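Local coordinates for putative methyl-accepting chemotaxis protein (Salmonella enterica subsp. enterica serovar Typhimurium str. LT2, PDB 6DB1), which probably senses small-molecule ligands in the periplasm through this N-terminal four-helix domain and passes the signal on to the chemotaxis machinery, at residues F32-V35 against T36-R40; T50-F53 against A54-R57; Q58-E61 against N62-K66; R84-L87 against S88-A92; G97-P100 against Q101-A105. One frame throughout, in Å; residues are numbered along the deposited sequence. Where two conformers were deposited one is given.

Contact 1: F32-V35 against T36-R40; sequences FRFV and TRLSR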
loop_
_atom_site.group_PDB
_atom_site.type_symbol
_atom_site.label_atom_id
_atom_site.label_comp_id
_atom_site.label_asym_id
_atom_site.label_seq_id
_atom_site.Cartn_x
_atom_site.Cartn_y
_atom_site.Cartn_z
ATOM N N PHE A 32 -3.735 -5.476 -3.022
ATOM C CA PHE A 32 -4.340 -6.029 -1.808
ATOM C C PHE A 32 -5.857 -6.053 -1.974
ATOM O O PHE A 32 -6.499 -7.025 -1.577
ATOM C CB PHE A 32 -3.942 -5.296 -0.523
ATOM C CG PHE A 32 -2.483 -5.410 -0.155
ATOM C CD1 PHE A 32 -1.777 -6.579 -0.393
ATOM C CD2 PHE A 32 -1.851 -4.399 0.548
ATOM C CE1 PHE A 32 -0.442 -6.694 -0.034
ATOM C CE2 PHE A 32 -0.518 -4.518 0.915
ATOM C CZ PHE A 32 0.187 -5.664 0.621
ATOM N N ARG A 33 -6.415 -5.011 -2.569
ATOM C CA ARG A 33 -7.838 -4.995 -2.768
ATOM C C ARG A 33 -8.241 -6.209 -3.604
ATOM O O ARG A 33 -9.111 -6.968 -3.200
ATOM C CB ARG A 33 -8.311 -3.701 -3.433
ATOM C CG ARG A 33 -8.372 -2.505 -2.493
ATOM C CD ARG A 33 -8.851 -1.264 -3.215
ATOM N NE ARG A 33 -9.076 -0.169 -2.292
ATOM C CZ ARG A 33 -9.493 1.036 -2.652
ATOM N NH1 ARG A 33 -9.696 1.302 -3.932
ATOM N NH2 ARG A 33 -9.707 1.961 -1.734
ATOM N N PHE A 34 -7.584 -6.385 -4.738
ATOM C CA PHE A 34 -7.880 -7.465 -5.648
ATOM C C PHE A 34 -8.030 -8.799 -4.915
ATOM O O PHE A 34 -8.950 -9.540 -5.203
ATOM C CB PHE A 34 -6.782 -7.610 -6.700
ATOM C CG PHE A 34 -6.870 -8.903 -7.465
ATOM C CD1 PHE A 34 -7.772 -9.045 -8.506
ATOM C CD2 PHE A 34 -6.079 -9.984 -7.119
ATOM C CE1 PHE A 34 -7.878 -10.242 -9.190
ATOM C CE2 PHE A 34 -6.182 -11.179 -7.811
ATOM C CZ PHE A 34 -7.087 -11.309 -8.839
ATOM N N VAL A 35 -7.116 -9.093 -3.996
ATOM C CA VAL A 35 -7.114 -10.351 -3.284
ATOM C C VAL A 35 -8.373 -10.472 -2.422
ATOM O O VAL A 35 -8.919 -11.554 -2.302
ATOM C CB VAL A 35 -5.848 -10.513 -2.423
ATOM C CG1 VAL A 35 -5.937 -11.735 -1.519
ATOM C CG2 VAL A 35 -4.594 -10.569 -3.278
ATOM N N THR A 36 -8.819 -9.371 -1.822
ATOM C CA THR A 36 -9.995 -9.408 -0.966
ATOM C C THR A 36 -11.272 -9.431 -1.813
ATOM O O THR A 36 -12.188 -10.220 -1.550
ATOM C CB THR A 36 -10.028 -8.226 0.008
ATOM O OG1 THR A 36 -10.219 -7.025 -0.738
ATOM C CG2 THR A 36 -8.774 -8.115 0.846
ATOM N N ARG A 37 -11.301 -8.567 -2.826
ATOM C CA ARG A 37 -12.428 -8.446 -3.745
ATOM C C ARG A 37 -12.802 -9.840 -4.271
ATOM O O ARG A 37 -13.944 -10.311 -4.119
ATOM C CB ARG A 37 -12.035 -7.544 -4.922
ATOM C CG ARG A 37 -11.312 -6.261 -4.531
ATOM C CD ARG A 37 -12.135 -4.997 -4.348
ATOM N NE ARG A 37 -12.486 -4.381 -5.625
ATOM C CZ ARG A 37 -12.952 -3.142 -5.764
ATOM N NH1 ARG A 37 -13.274 -2.685 -6.963
ATOM N NH2 ARG A 37 -13.090 -2.365 -4.705
ATOM N N LEU A 38 -11.796 -10.503 -4.841
ATOM C CA LEU A 38 -11.943 -11.826 -5.494
ATOM C C LEU A 38 -12.385 -12.902 -4.493
ATOM O O LEU A 38 -13.165 -13.807 -4.846
ATOM C CB LEU A 38 -10.613 -12.227 -6.141
ATOM C CG LEU A 38 -10.638 -13.550 -6.909
ATOM C CD1 LEU A 38 -11.787 -13.564 -7.906
ATOM C CD2 LEU A 38 -9.311 -13.812 -7.612
ATOM N N SER A 39 -11.856 -12.829 -3.279
ATOM C CA SER A 39 -12.191 -13.801 -2.246
ATOM C C SER A 39 -13.688 -13.716 -1.895
ATOM O O SER A 39 -14.364 -14.750 -1.800
ATOM C CB SER A 39 -11.311 -13.606 -1.039
ATOM O OG SER A 39 -11.680 -14.486 0.007
ATOM N N ARG A 40 -14.221 -12.501 -1.729
ATOM C CA ARG A 40 -15.642 -12.349 -1.389
ATOM C C ARG A 40 -16.518 -12.873 -2.536
ATOM O O ARG A 40 -17.562 -13.511 -2.291
ATOM C CB ARG A 40 -15.988 -10.895 -1.062
ATOM C CG ARG A 40 -15.220 -10.321 0.120
ATOM C CD ARG A 40 -15.827 -9.018 0.605
ATOM N NE ARG A 40 -16.104 -8.101 -0.494
ATOM C CZ ARG A 40 -15.219 -7.268 -1.033
ATOM N NH1 ARG A 40 -13.975 -7.237 -0.584
ATOM N NH2 ARG A 40 -15.582 -6.465 -2.018
#

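Contact 2: T50-F53 against A54-R57; sequences TPDF and APAR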
loop_
_atom_site.group_PDB
_atom_site.type_symbol
_atom_site.label_atom_id
_atom_site.label_comp_id
_atom_site.label_asym_id
_atom_site.label_seq_id
_atom_site.Cartn_x
_atom_site.Cartn_y
_atom_site.Cartn_z
ATOM N N THR A 50 -24.547 -16.499 -7.331
ATOM C CA THR A 50 -24.108 -15.876 -8.590
ATOM C C THR A 50 -23.048 -14.801 -8.281
ATOM O O THR A 50 -23.375 -13.683 -7.879
ATOM C CB THR A 50 -25.315 -15.299 -9.343
ATOM O OG1 THR A 50 -26.352 -16.285 -9.357
ATOM C CG2 THR A 50 -24.982 -14.870 -10.755
ATOM N N PRO A 51 -21.767 -15.122 -8.497
ATOM C CA PRO A 51 -20.732 -14.142 -8.164
ATOM C C PRO A 51 -20.725 -12.888 -9.055
ATOM O O PRO A 51 -21.164 -12.936 -10.208
ATOM C CB PRO A 51 -19.421 -14.918 -8.378
ATOM C CG PRO A 51 -19.749 -15.855 -9.510
ATOM C CD PRO A 51 -21.189 -16.249 -9.250
ATOM N N ASP A 52 -20.275 -11.773 -8.483
ATOM C CA ASP A 52 -20.105 -10.528 -9.221
ATOM C C ASP A 52 -18.608 -10.353 -9.308
ATOM O O ASP A 52 -17.951 -10.168 -8.291
ATOM C CB ASP A 52 -20.712 -9.314 -8.506
ATOM C CG ASP A 52 -20.244 -7.933 -9.186
ATOM O OD1 ASP A 52 -20.056 -8.013 -10.397
ATOM O OD2 ASP A 52 -20.167 -6.915 -8.464
ATOM N N PHE A 53 -18.059 -10.456 -10.511
ATOM C CA PHE A 53 -16.618 -10.310 -10.707
ATOM C C PHE A 53 -16.247 -8.883 -11.114
ATOM O O PHE A 53 -15.061 -8.560 -11.139
ATOM C CB PHE A 53 -16.116 -11.272 -11.782
ATOM C CG PHE A 53 -16.223 -12.719 -11.391
ATOM C CD1 PHE A 53 -15.457 -13.215 -10.349
ATOM C CD2 PHE A 53 -17.060 -13.587 -12.074
ATOM C CE1 PHE A 53 -15.548 -14.546 -9.977
ATOM C CE2 PHE A 53 -17.139 -14.924 -11.712
ATOM C CZ PHE A 53 -16.382 -15.400 -10.665
ATOM N N ALA A 54 -17.244 -8.043 -11.408
ATOM C CA ALA A 54 -17.012 -6.655 -11.873
ATOM C C ALA A 54 -15.965 -5.918 -11.014
ATOM O O ALA A 54 -15.066 -5.265 -11.583
ATOM C CB ALA A 54 -18.320 -5.899 -11.916
ATOM N N PRO A 55 -16.075 -5.998 -9.658
ATOM C CA PRO A 55 -15.149 -5.303 -8.733
ATOM C C PRO A 55 -13.708 -5.841 -8.743
ATOM O O PRO A 55 -12.747 -5.056 -8.664
ATOM C CB PRO A 55 -15.725 -5.473 -7.320
ATOM C CG PRO A 55 -16.777 -6.549 -7.448
ATOM C CD PRO A 55 -17.207 -6.547 -8.899
ATOM N N ALA A 56 -13.551 -7.157 -8.794
ATOM C CA ALA A 56 -12.201 -7.717 -8.835
ATOM C C ALA A 56 -11.537 -7.283 -10.144
ATOM O O ALA A 56 -10.389 -6.831 -10.146
ATOM C CB ALA A 56 -12.243 -9.216 -8.692
ATOM N N ARG A 57 -12.281 -7.404 -11.245
ATOM C CA ARG A 57 -11.796 -6.993 -12.564
ATOM C C ARG A 57 -11.358 -5.523 -12.506
ATOM O O ARG A 57 -10.399 -5.138 -13.174
ATOM C CB ARG A 57 -12.876 -7.144 -13.644
ATOM C CG ARG A 57 -13.202 -8.575 -14.054
ATOM C CD ARG A 57 -14.462 -8.647 -14.912
ATOM N NE ARG A 57 -14.792 -10.009 -15.318
ATOM C CZ ARG A 57 -15.926 -10.385 -15.914
ATOM N NH1 ARG A 57 -16.124 -11.659 -16.217
ATOM N NH2 ARG A 57 -16.865 -9.497 -16.180
HETATM O O HOH W 1 -15.533 -9.265 -7.983
#

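Contact 3: Q58-E61 against N62-K66; sequences QSLE and NMRQK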
loop_
_atom_site.group_PDB
_atom_site.type_symbol
_atom_site.label_atom_id
_atom_site.label_comp_id
_atom_site.label_asym_id
_atom_site.label_seq_id
_atom_site.Cartn_x
_atom_site.Cartn_y
_atom_site.Cartn_z
ATOM N N GLN A 58 -12.090 -4.709 -11.737
ATOM C CA GLN A 58 -11.776 -3.290 -11.613
ATOM C C GLN A 58 -10.399 -3.120 -10.964
ATOM O O GLN A 58 -9.616 -2.284 -11.384
ATOM C CB GLN A 58 -12.844 -2.565 -10.790
ATOM C CG GLN A 58 -12.455 -1.149 -10.388
ATOM C CD GLN A 58 -13.572 -0.420 -9.686
ATOM O OE1 GLN A 58 -13.401 0.104 -8.586
ATOM N NE2 GLN A 58 -14.741 -0.399 -10.306
ATOM N N SER A 59 -10.143 -3.902 -9.924
ATOM C CA SER A 59 -8.887 -3.823 -9.207
ATOM C C SER A 59 -7.737 -4.303 -10.107
ATOM O O SER A 59 -6.713 -3.637 -10.193
ATOM C CB SER A 59 -8.976 -4.584 -7.904
ATOM O OG SER A 59 -9.948 -3.989 -7.043
ATOM N N LEU A 60 -7.916 -5.440 -10.777
ATOM C CA LEU A 60 -6.909 -5.973 -11.684
ATOM C C LEU A 60 -6.587 -4.908 -12.731
ATOM O O LEU A 60 -5.421 -4.591 -12.970
ATOM C CB LEU A 60 -7.434 -7.260 -12.327
ATOM C CG LEU A 60 -6.499 -7.960 -13.314
ATOM C CD1 LEU A 60 -6.815 -9.437 -13.395
ATOM C CD2 LEU A 60 -6.556 -7.335 -14.700
ATOM N N GLU A 61 -7.632 -4.320 -13.300
ATOM C CA GLU A 61 -7.455 -3.288 -14.303
ATOM C C GLU A 61 -6.743 -2.066 -13.692
ATOM O O GLU A 61 -5.904 -1.457 -14.361
ATOM C CB GLU A 61 -8.790 -2.911 -14.940
ATOM C CG GLU A 61 -8.774 -3.058 -16.441
ATOM C CD GLU A 61 -7.709 -2.223 -17.122
ATOM O OE1 GLU A 61 -7.254 -2.628 -18.210
ATOM O OE2 GLU A 61 -7.342 -1.162 -16.569
ATOM N N ASN A 62 -7.039 -1.719 -12.436
ATOM C CA ASN A 62 -6.377 -0.568 -11.782
ATOM C C ASN A 62 -4.888 -0.884 -11.537
ATOM O O ASN A 62 -4.035 0.006 -11.639
ATOM C CB ASN A 62 -7.080 -0.154 -10.486
ATOM C CG ASN A 62 -8.395 0.567 -10.696
ATOM O OD1 ASN A 62 -8.685 1.058 -11.788
ATOM N ND2 ASN A 62 -9.179 0.685 -9.633
HETATM N N MSE A 63 -4.586 -2.144 -11.214
HETATM C CA MSE A 63 -3.215 -2.591 -10.967
HETATM C C MSE A 63 -2.407 -2.510 -12.247
HETATM O O MSE A 63 -1.238 -2.120 -12.240
HETATM C CB MSE A 63 -3.313 -4.020 -10.441
HETATM C CG MSE A 63 -2.076 -4.506 -9.686
HETATM SE SE MSE A 63 -2.413 -6.302 -8.935
HETATM C CE MSE A 63 -0.543 -6.924 -8.980
ATOM N N ARG A 64 -3.040 -2.880 -13.355
ATOM C CA ARG A 64 -2.421 -2.847 -14.676
ATOM C C ARG A 64 -2.184 -1.384 -15.082
ATOM O O ARG A 64 -1.118 -1.054 -15.619
ATOM C CB ARG A 64 -3.321 -3.553 -15.693
ATOM C CG ARG A 64 -2.698 -3.708 -17.071
ATOM C CD ARG A 64 -3.700 -4.189 -18.103
ATOM N NE ARG A 64 -4.380 -5.427 -17.752
ATOM C CZ ARG A 64 -3.871 -6.659 -17.886
ATOM N NH1 ARG A 64 -2.614 -6.834 -18.257
ATOM N NH2 ARG A 64 -4.635 -7.718 -17.669
ATOM N N GLN A 65 -3.174 -0.515 -14.842
ATOM C CA GLN A 65 -3.037 0.911 -15.162
ATOM C C GLN A 65 -1.921 1.538 -14.314
ATOM O O GLN A 65 -1.195 2.399 -14.802
ATOM C CB GLN A 65 -4.346 1.676 -14.943
ATOM C CG GLN A 65 -4.211 3.186 -15.133
ATOM C CD GLN A 65 -3.730 3.569 -16.514
ATOM O OE1 GLN A 65 -4.028 2.904 -17.506
ATOM N NE2 GLN A 65 -2.996 4.666 -16.594
ATOM N N LYS A 66 -1.797 1.150 -13.047
ATOM C CA LYS A 66 -0.755 1.725 -12.202
ATOM C C LYS A 66 0.630 1.239 -12.645
ATOM O O LYS A 66 1.552 1.991 -12.570
ATOM C CB LYS A 66 -1.058 1.486 -10.725
ATOM C CG LYS A 66 -2.235 2.305 -10.224
ATOM C CD LYS A 66 -2.051 3.790 -10.459
ATOM C CE LYS A 66 -3.235 4.618 -10.019
ATOM N NZ LYS A 66 -3.020 6.036 -10.370
HETATM O O HOH W 2 -11.521 1.669 -8.986
#

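Contact 4: R84-L87 against S88-A92; sequences REVL and SNWQA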
loop_
_atom_site.group_PDB
_atom_site.type_symbol
_atom_site.label_atom_id
_atom_site.label_comp_id
_atom_site.label_asym_id
_atom_site.label_seq_id
_atom_site.Cartn_x
_atom_site.Cartn_y
_atom_site.Cartn_z
ATOM N N ARG A 84 14.075 -0.952 -12.052
ATOM C CA ARG A 84 13.891 -2.165 -12.856
ATOM C C ARG A 84 13.369 -3.349 -12.043
ATOM O O ARG A 84 12.554 -4.125 -12.539
ATOM C CB ARG A 84 15.208 -2.555 -13.531
ATOM C CG ARG A 84 15.333 -1.961 -14.922
ATOM C CD ARG A 84 14.551 -2.818 -15.900
ATOM N NE ARG A 84 13.924 -2.069 -16.983
ATOM C CZ ARG A 84 12.618 -1.852 -17.074
ATOM N NH1 ARG A 84 11.801 -2.363 -16.170
ATOM N NH2 ARG A 84 12.134 -1.156 -18.089
ATOM N N GLU A 85 13.880 -3.530 -10.851
ATOM C CA GLU A 85 13.432 -4.616 -10.009
ATOM C C GLU A 85 11.922 -4.470 -9.747
ATOM O O GLU A 85 11.167 -5.427 -9.856
ATOM C CB GLU A 85 14.237 -4.592 -8.712
ATOM C CG GLU A 85 14.261 -5.911 -7.984
ATOM C CD GLU A 85 14.808 -5.822 -6.572
ATOM O OE1 GLU A 85 15.971 -5.404 -6.417
ATOM O OE2 GLU A 85 14.076 -6.176 -5.643
ATOM N N VAL A 86 11.501 -3.250 -9.413
ATOM C CA VAL A 86 10.112 -2.930 -9.090
ATOM C C VAL A 86 9.180 -3.249 -10.270
ATOM O O VAL A 86 8.180 -3.938 -10.090
ATOM C CB VAL A 86 9.984 -1.450 -8.680
ATOM C CG1 VAL A 86 8.558 -0.940 -8.781
ATOM C CG2 VAL A 86 10.553 -1.218 -7.292
ATOM N N LEU A 87 9.505 -2.747 -11.447
ATOM C CA LEU A 87 8.656 -2.954 -12.626
ATOM C C LEU A 87 8.593 -4.440 -13.007
ATOM O O LEU A 87 7.529 -4.927 -13.386
ATOM C CB LEU A 87 9.197 -2.118 -13.788
ATOM C CG LEU A 87 9.215 -0.607 -13.563
ATOM C CD1 LEU A 87 9.892 0.115 -14.720
ATOM C CD2 LEU A 87 7.816 -0.080 -13.347
ATOM N N SER A 88 9.703 -5.163 -12.917
ATOM C CA SER A 88 9.685 -6.579 -13.304
ATOM C C SER A 88 8.890 -7.420 -12.307
ATOM O O SER A 88 8.160 -8.298 -12.715
ATOM C CB SER A 88 11.069 -7.118 -13.459
ATOM O OG SER A 88 11.674 -6.547 -14.596
ATOM N N ASN A 89 9.037 -7.159 -11.019
ATOM C CA ASN A 89 8.303 -7.930 -9.999
ATOM C C ASN A 89 6.820 -7.542 -10.029
ATOM O O ASN A 89 5.941 -8.395 -9.818
ATOM C CB ASN A 89 8.953 -7.787 -8.619
ATOM C CG ASN A 89 10.290 -8.489 -8.552
ATOM O OD1 ASN A 89 10.625 -9.267 -9.441
ATOM N ND2 ASN A 89 11.042 -8.256 -7.489
ATOM N N TRP A 90 6.531 -6.274 -10.308
ATOM C CA TRP A 90 5.147 -5.817 -10.402
ATOM C C TRP A 90 4.490 -6.537 -11.581
ATOM O O TRP A 90 3.413 -7.110 -11.456
ATOM C CB TRP A 90 5.107 -4.303 -10.620
ATOM C CG TRP A 90 3.781 -3.623 -10.453
ATOM C CD1 TRP A 90 2.538 -4.115 -10.706
ATOM C CD2 TRP A 90 3.599 -2.228 -10.159
ATOM N NE1 TRP A 90 1.594 -3.147 -10.490
ATOM C CE2 TRP A 90 2.220 -1.976 -10.161
ATOM C CE3 TRP A 90 4.469 -1.193 -9.822
ATOM C CZ2 TRP A 90 1.694 -0.720 -9.883
ATOM C CZ3 TRP A 90 3.954 0.050 -9.535
ATOM C CH2 TRP A 90 2.581 0.285 -9.593
ATOM N N GLN A 91 5.169 -6.486 -12.732
ATOM C CA GLN A 91 4.639 -7.100 -13.975
ATOM C C GLN A 91 4.477 -8.619 -13.800
ATOM O O GLN A 91 3.514 -9.195 -14.301
ATOM C CB GLN A 91 5.513 -6.746 -15.182
ATOM C CG GLN A 91 5.038 -7.404 -16.475
ATOM C CD GLN A 91 5.627 -6.772 -17.712
ATOM O OE1 GLN A 91 5.862 -5.567 -17.765
ATOM N NE2 GLN A 91 5.811 -7.574 -18.748
ATOM N N ALA A 92 5.402 -9.263 -13.096
ATOM C CA ALA A 92 5.298 -10.703 -12.880
ATOM C C ALA A 92 4.078 -11.009 -11.994
ATOM O O ALA A 92 3.291 -11.900 -12.297
ATOM C CB ALA A 92 6.578 -11.224 -12.268
#

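Contact 5: G97-P100 against Q101-A105; sequences GVVP and QMQLA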
loop_
_atom_site.group_PDB
_atom_site.type_symbol
_atom_site.label_atom_id
_atom_site.label_comp_id
_atom_site.label_asym_id
_atom_site.label_seq_id
_atom_site.Cartn_x
_atom_site.Cartn_y
_atom_site.Cartn_z
ATOM N N GLY A 97 0.510 -14.052 -11.446
ATOM C CA GLY A 97 -0.227 -14.330 -10.228
ATOM C C GLY A 97 -1.694 -13.943 -10.328
ATOM O O GLY A 97 -2.581 -14.796 -10.296
ATOM N N VAL A 98 -1.917 -12.650 -10.524
ATOM C CA VAL A 98 -3.228 -12.028 -10.539
ATOM C C VAL A 98 -4.090 -12.456 -11.729
ATOM O O VAL A 98 -5.254 -12.812 -11.546
ATOM C CB VAL A 98 -3.070 -10.500 -10.520
ATOM C CG1 VAL A 98 -4.355 -9.784 -10.895
ATOM C CG2 VAL A 98 -2.550 -10.024 -9.174
ATOM N N VAL A 99 -3.572 -12.326 -12.936
ATOM C CA VAL A 99 -4.364 -12.636 -14.109
ATOM C C VAL A 99 -4.790 -14.110 -14.090
ATOM O O VAL A 99 -5.966 -14.402 -14.276
ATOM C CB VAL A 99 -3.628 -12.249 -15.406
ATOM C CG1 VAL A 99 -4.235 -12.929 -16.621
ATOM C CG2 VAL A 99 -3.595 -10.741 -15.589
ATOM N N PRO A 100 -3.859 -15.035 -13.874
ATOM C CA PRO A 100 -4.356 -16.394 -13.865
ATOM C C PRO A 100 -5.494 -16.582 -12.852
ATOM O O PRO A 100 -6.552 -17.110 -13.222
ATOM C CB PRO A 100 -3.131 -17.244 -13.513
ATOM C CG PRO A 100 -2.009 -16.473 -14.150
ATOM C CD PRO A 100 -2.386 -15.027 -13.899
ATOM N N GLN A 101 -5.300 -16.134 -11.617
ATOM C CA GLN A 101 -6.340 -16.292 -10.597
ATOM C C GLN A 101 -7.703 -15.863 -11.148
ATOM O O GLN A 101 -8.685 -16.569 -10.977
ATOM C CB GLN A 101 -6.048 -15.471 -9.343
ATOM C CG GLN A 101 -4.895 -16.004 -8.508
ATOM C CD GLN A 101 -4.887 -15.359 -7.146
ATOM O OE1 GLN A 101 -5.860 -14.721 -6.752
ATOM N NE2 GLN A 101 -3.803 -15.540 -6.406
HETATM N N MSE A 102 -7.749 -14.710 -11.798
HETATM C CA MSE A 102 -9.009 -14.215 -12.344
HETATM C C MSE A 102 -9.589 -15.097 -13.413
HETATM O O MSE A 102 -10.795 -15.330 -13.439
HETATM C CB MSE A 102 -8.797 -12.849 -12.957
HETATM C CG MSE A 102 -9.236 -11.794 -11.968
HETATM SE SE MSE A 102 -11.100 -11.317 -12.326
HETATM C CE MSE A 102 -11.692 -11.975 -10.585
ATOM N N GLN A 103 -8.748 -15.585 -14.317
ATOM C CA GLN A 103 -9.228 -16.434 -15.397
ATOM C C GLN A 103 -9.641 -17.798 -14.821
ATOM O O GLN A 103 -10.640 -18.400 -15.246
ATOM C CB GLN A 103 -8.162 -16.513 -16.492
ATOM C CG GLN A 103 -7.975 -15.183 -17.223
ATOM C CD GLN A 103 -6.892 -15.188 -18.280
ATOM O OE1 GLN A 103 -5.889 -15.897 -18.178
ATOM N NE2 GLN A 103 -7.064 -14.344 -19.290
ATOM N N LEU A 104 -8.924 -18.224 -13.794
ATOM C CA LEU A 104 -9.153 -19.502 -13.153
ATOM C C LEU A 104 -10.393 -19.409 -12.250
ATOM O O LEU A 104 -11.131 -20.378 -12.096
ATOM C CB LEU A 104 -7.881 -19.833 -12.364
ATOM C CG LEU A 104 -7.474 -21.303 -12.264
ATOM C CD1 LEU A 104 -7.390 -21.948 -13.642
ATOM C CD2 LEU A 104 -6.131 -21.420 -11.558
ATOM N N ALA A 105 -10.647 -18.240 -11.674
ATOM C CA ALA A 105 -11.801 -18.060 -10.784
ATOM C C ALA A 105 -13.102 -18.114 -11.596
ATOM O O ALA A 105 -14.181 -18.403 -11.066
ATOM C CB ALA A 105 -11.680 -16.752 -10.036
#

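Contact 1: F32-V35 against T36-R40
The carbonyl oxygen Arg33 O is gripped by two sound donors one turn further along helix 13-46. Arg37 N meets Arg33 O at 2.7 Å, almost straight on, with an N-H...O angle of 179°, as in a regular i to i+4 helix bond. The hydroxyl Thr36 OG1 gives a second bond to Arg33 O, also of 2.7 Å, and this one lies in the carbonyl plane on a lone pair. That reach depends on the Thr36 torsion, which places OG1 between its own backbone N and carbonyl carbon (chi1 67°), facing back down the helix. The hydroxyl is thereby satisfied by the backbone of its own helix. Arg37 has two conformers; in one of them its guanidinium turns to helix 54-73, where NH1 probably bonds Pro55 O. On the inward side, Phe34 and Leu38 run side by side, and Leu38 CD2 approaches Phe34 CZ obliquely at 3.6 Å. Both pack on Met102 of helix 80-105, within the four-helix bundle. Elsewhere on this turn, Phe32 packs on Phe32 of the second subunit. The chemistry thus divides by face: an apolar pair enters the bundle core, while the doubly held carbonyl belongs to the more polar flank, where the arginine can reach across to the neighbouring helix.

Contact 2: T50-F53 against A54-R57
Asp52 caps the start of helix 54-73: its carboxylate accepts from Ala54 N, the backbone donor two residues on, where the loop after helix 13-46 turns into the helix. Among the hydrogen bonds, Ala54 N reaches Asp52 OD1 at 3.0 Å, and the oxygen is met from above the carboxylate plane, 59° out of it. Asp52 CG stands anti to its backbone N (chi1 168°), which carries the carboxylate forward over the first turn. The first full helical bond follows, from Arg57 N to Phe53 O, at 3.0 Å and 176°. A water adds a bridge, donating to Asp52 O at 2.6 Å and accepting from Ala56 N at 3.0 Å, and so joins the loop backbone to an amide of the opening turn. Carbon contacts complete the turn. Pro55 CD lies 3.0 Å from Asp52 OD2, a close C-H to oxygen approach. Phe53 sends its ring toward Met42 and Met102 on the two neighbouring helices, while the extended Arg57 side chain runs back along Phe53, its guanidinium NH1 bonding Gln106. Over one face of that guanidinium, offset toward the rim, sits Phe53 CB, 4.0 Å from Arg57 NE.

Contact 3: Q58-E61 against N62-K66
Different first torsions bring Gln58 and Asn62 together: Gln58 sends CG anti to its backbone N (chi1 169°) and stays extended, whereas Asn62 sets CG beside its backbone N (chi1 -74°). The two side chains lie alongside one another, pointing the same way, with Gln58 CG 3.8 Å from Asn62 ND2. Their amides do not bond directly. One water spans them, donating to Gln58 OE1 at 2.5 Å and accepting from Asn62 ND2 at 2.6 Å. Asn62 ND2 also bonds Gln30 OE1, so this polar row looks toward helix 13-46. The backbone beneath is regular alpha helix, part of helix 54-73 in the four-helix bundle, with bonds such as Met63 N to Ser59 O at 2.8 Å. Round the helix, Leu60 and Arg64 form a second parallel pair, and Leu60 CD2 comes within 3.6 Å of Arg64 NH2, obliquely to the guanidinium. Glu61 crosses the arginine chain; its OE1 lies at the guanidinium edge, 4.0 Å from Arg64 NE, too long for a salt bridge. The selenomethionine at Met63, in one of its two conformers, turns to the interior, packing on Tyr31 and Leu93, and Leu60 meets Val98 and Met102 of helix 80-105.

Contact 4: R84-L87 against S88-A92
Glu85 and Asn89 lie one turn apart on helix 80-105 with their flat ends set askew, the carboxylate and amide planes 59° from each other. Asn89 ND2 comes 4.0 Å from Glu85 CG, a van der Waals approach, and both polar ends are directed to helix 110-144: Glu85 OE1 forms a salt bridge with Arg134 and OE2 a hydrogen bond with Ser131 OG, and ND2 bonds weakly to Ser131 and Ala127 O. On the buried flank, Val86 meets Trp90 at the rim of the indole, near its plane, with CG1 4.2 Å from Trp90 CE3. Trp90 CG stands anti to the backbone N (chi1 -168°), and the indole extends into the core, where Phe128 contacts it edge-to-face. Ser88 folds its hydroxyl back on the helix, OG giving a weak bond of 3.3 Å to Arg84 O, which also accepts from Ser88 N at 3.1 Å. Within this turn, then, regular backbone bonds do the holding, while the polar ends of Glu85 and Asn89 serve the tie to helix 110-144.

Contact 5: G97-P100 against Q101-A105
The backbone stays helical through 97-105 but is kinked at Pro100, whose nitrogen has no hydrogen to give to the turn before. Directly after the proline, the bond from Gln101 N to Gly97 O is weak, at 3.3 Å; by Leu104 N to Pro100 O it is 2.7 Å. Gln101 CG stands beside its own backbone N (chi1 -71°) and passes 3.2 Å from that same Gly97 O, so the aliphatic part of the glutamine comes close to the carbonyl oxygen. The chain then runs on extended, and its amide NE2 bonds Thr121 OG1 of helix 110-144; Gly97 O itself receives a weak bond from His116 NE2. On another flank, Val99 and Gln103 lie side by side, pointing the same way, with Val99 CG1 3.7 Å from Gln103 OE1 and 3.9 Å from Gln103 CD, a methyl resting against the amide. The selenomethionine at Met102 bends at chi2 and chi3, its selenium end turned off the local turn to pack between helices 13-46 and 54-73, where it meets Ala56. This proline-kinked turn of the four-helix bundle thus joins its neighbours through chemically different groups, among them a buried glutamine whose NE2 is bonded to a threonine hydroxyl and an apolar selenomethionine set between helices 13-46 and 54-73.

Overall arrangement
The five contacts follow one another along three helices of an up-and-down four-helix bundle: contact 1 on helix 13-46, contact 2 at the start of helix 54-73 and the loop before it, contact 3 further along it, contacts 4 and 5 on helix 80-105. Contacts 1, 2, 3 and 5 cluster, with centres 10 to 14 Å apart, and meet chiefly round Met102 of contact 5. The Arg37 side chain of contact 1 probably bonds into contacts 2 and 3. Contact 4 lies on the other side of the chain's centre from contacts 1 and 2, its centre about 26 Å from that of contact 2, and meets contact 3 through Trp90. Together they knit the helices of the probable ligand-sensing domain.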